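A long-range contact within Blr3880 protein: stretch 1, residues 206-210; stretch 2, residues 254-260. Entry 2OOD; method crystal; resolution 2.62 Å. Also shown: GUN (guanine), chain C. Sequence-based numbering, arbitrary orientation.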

# COMPACT_ATOMS: atom_id res chain seq x y z
N ARG A 206 -15.44 7.41 -22.12
CA ARG A 206 -14.26 6.94 -21.41
C ARG A 206 -13.25 8.03 -21.08
O ARG A 206 -12.97 8.29 -19.91
CB ARG A 206 -13.59 5.81 -22.18
CG ARG A 206 -12.57 5.07 -21.37
CD ARG A 206 -12.58 3.63 -21.74
NE ARG A 206 -11.62 2.86 -20.97
CZ ARG A 206 -11.58 1.54 -20.93
NH1 ARG A 206 -12.46 0.83 -21.62
NH2 ARG A 206 -10.66 0.93 -20.20
N PHE A 207 -12.68 8.66 -22.10
CA PHE A 207 -11.73 9.74 -21.88
C PHE A 207 -11.41 10.45 -23.19
O PHE A 207 -11.33 9.82 -24.25
CB PHE A 207 -10.46 9.20 -21.19
CG PHE A 207 -9.61 8.33 -22.07
CD1 PHE A 207 -10.17 7.31 -22.83
CD2 PHE A 207 -8.22 8.52 -22.10
CE1 PHE A 207 -9.36 6.48 -23.62
CE2 PHE A 207 -7.41 7.69 -22.90
CZ PHE A 207 -7.98 6.67 -23.66
N ALA A 208 -11.24 11.77 -23.11
CA ALA A 208 -10.98 12.61 -24.27
C ALA A 208 -10.03 11.97 -25.27
O ALA A 208 -10.30 11.96 -26.47
CB ALA A 208 -10.45 13.97 -23.83
N PHE A 209 -8.93 11.43 -24.78
CA PHE A 209 -7.96 10.82 -25.67
C PHE A 209 -8.55 9.75 -26.58
O PHE A 209 -8.06 9.53 -27.69
CB PHE A 209 -6.81 10.20 -24.87
CG PHE A 209 -5.71 9.65 -25.72
CD1 PHE A 209 -4.98 10.48 -26.56
CD2 PHE A 209 -5.39 8.29 -25.67
CE1 PHE A 209 -3.93 9.98 -27.34
CE2 PHE A 209 -4.33 7.78 -26.45
CZ PHE A 209 -3.60 8.62 -27.28
N GLY A 210 -9.61 9.09 -26.12
CA GLY A 210 -10.24 8.05 -26.91
C GLY A 210 -11.65 8.43 -27.34
O GLY A 210 -12.47 7.54 -27.59
N ASP A 254 -7.07 23.30 -22.41
CA ASP A 254 -6.71 22.34 -21.37
C ASP A 254 -7.63 21.12 -21.39
O ASP A 254 -8.70 21.14 -22.01
CB ASP A 254 -6.72 23.02 -19.99
CG ASP A 254 -7.95 23.89 -19.76
OD1 ASP A 254 -9.04 23.52 -20.25
OD2 ASP A 254 -7.83 24.93 -19.08
N TYR A 255 -7.22 20.06 -20.72
CA TYR A 255 -8.01 18.84 -20.69
C TYR A 255 -9.46 19.09 -20.29
O TYR A 255 -10.39 18.59 -20.92
CB TYR A 255 -7.35 17.82 -19.75
CG TYR A 255 -7.61 16.37 -20.12
CD1 TYR A 255 -6.59 15.43 -20.07
CD2 TYR A 255 -8.89 15.94 -20.47
CE1 TYR A 255 -6.83 14.09 -20.37
CE2 TYR A 255 -9.14 14.60 -20.76
CZ TYR A 255 -8.11 13.67 -20.70
OH TYR A 255 -8.36 12.34 -20.96
N LEU A 256 -9.67 19.88 -19.23
CA LEU A 256 -11.02 20.18 -18.79
C LEU A 256 -11.77 20.95 -19.88
O LEU A 256 -12.98 20.85 -20.00
CB LEU A 256 -10.98 21.02 -17.50
CG LEU A 256 -12.32 21.44 -16.88
CD1 LEU A 256 -13.12 20.23 -16.48
CD2 LEU A 256 -12.06 22.30 -15.66
N GLY A 257 -11.03 21.72 -20.67
CA GLY A 257 -11.63 22.51 -21.73
C GLY A 257 -12.33 21.67 -22.77
O GLY A 257 -13.33 22.09 -23.36
N VAL A 258 -11.81 20.47 -23.01
CA VAL A 258 -12.40 19.57 -23.99
C VAL A 258 -13.83 19.21 -23.60
O VAL A 258 -14.73 19.22 -24.43
CB VAL A 258 -11.59 18.28 -24.12
CG1 VAL A 258 -12.23 17.36 -25.16
CG2 VAL A 258 -10.15 18.60 -24.50
N TYR A 259 -14.03 18.89 -22.32
CA TYR A 259 -15.35 18.52 -21.82
C TYR A 259 -16.30 19.70 -21.70
O TYR A 259 -17.51 19.52 -21.80
CB TYR A 259 -15.25 17.82 -20.46
CG TYR A 259 -14.47 16.53 -20.51
CD1 TYR A 259 -14.81 15.52 -21.39
CD2 TYR A 259 -13.37 16.34 -19.69
CE1 TYR A 259 -14.07 14.35 -21.46
CE2 TYR A 259 -12.63 15.17 -19.75
CZ TYR A 259 -12.98 14.19 -20.64
OH TYR A 259 -12.22 13.03 -20.72
N GLU A 260 -15.77 20.90 -21.46
CA GLU A 260 -16.62 22.08 -21.34
C GLU A 260 -17.16 22.47 -22.72
O GLU A 260 -18.27 22.99 -22.84
CB GLU A 260 -15.84 23.25 -20.75
CG GLU A 260 -15.48 23.11 -19.29
CD GLU A 260 -14.44 24.13 -18.86
OE1 GLU A 260 -13.33 24.13 -19.44
OE2 GLU A 260 -14.74 24.92 -17.93
N9 GUN C . -9.17 6.13 -19.15
C8 GUN C . -8.31 6.04 -20.19
N7 GUN C . -7.16 5.57 -19.80
C5 GUN C . -7.20 5.31 -18.48
C6 GUN C . -6.27 4.79 -17.52
O6 GUN C . -5.13 4.45 -17.85
N1 GUN C . -6.70 4.67 -16.20
C2 GUN C . -7.98 5.04 -15.82
N2 GUN C . -8.39 4.89 -14.51
N3 GUN C . -8.84 5.52 -16.70
C4 GUN C . -8.50 5.68 -18.02

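The most unusual feature of this contact is that its one hydrogen bond joins a backbone amide of a short 3-10 segment to the tip of a tyrosine reaching out from a helix. The N of Ala-208 donates to OH of Tyr-259 at 2.9 Å, with an N-H...O angle of 155°, close enough to straight for a sound bond. A main-chain amide buried in a protein needs an acceptor, and here a side chain supplies it across 51 residues of sequence.

Tyrosine suits this role because its ring is a long, rigid spacer with a polar atom at its end. The CA-to-CB bond of Tyr-259 points sideways relative to the first stretch, yet with chi1 at -62° (m) the end of the side chain comes nearer to it. Tyr-255, one helical turn earlier, behaves in the same way with a different rotamer, chi1 of -152° (t). Both hydroxyls are also hydrogen-bonded elsewhere in the structure, so neither polar group is left unsatisfied by its burial.

Ala-208 packs against both tyrosine ring ends and is the centre of the contact, with 71 Å² covered by the helical stretch. CB of Ala-208 points toward the helix and packs 3.4 Å from CE2 of Tyr-255, 4.1 Å from CG1 of Val-258 and 4.1 Å from CZ of Tyr-259. A single methyl group thus meets three side chains, filling the space they leave with a small apolar surface. Val-258 also points toward the first stretch, and its t rotamer places CG1 against that methyl; being short and branched, it adds apolar surface against the methyl of Ala-208 where the backbones come nearest, with CA of Ala-208 and CA of Val-258 7.1 Å apart.

Phe-207 touches the helix mainly through its inner atoms: its CB is 3.8 Å from OH of Tyr-255, and its CA is 3.5 Å from OH of Tyr-259. Its CA-to-CB bond runs sideways and the end of the side chain leads away, toward the bound guanine. One face of the ring lies by the ligand, where CD2 of Phe-207 comes within 3.1 Å of C8 of GUN. The flat apolar ring offers its face to the C8 edge of the guanine, whose plane is steeply inclined to the ring, so this residue links the interface to the ligand site.

Each stretch is also braced internally. In the first stretch, N of Gly-210 donates to O of Phe-207 at 2.6 Å, closing a tight turn around Ala-208 and Phe-209. Glycine fits here because an ideal CB on Gly-210 would lie 2.7 Å from CE1 of Phe-207. At the start of the helix, OD1 of Asp-254 accepts a weak capping bond from N of Gly-257 at 2.7 Å; its short carboxylate can fold back onto an amide of the first turn, which also makes a weak bond to O of Asp-254. A CB on Gly-257 would come within 2.6 Å of that same OD1. The whole contact buries only 192 Å², summed over both sides, so it is small but closely fitted.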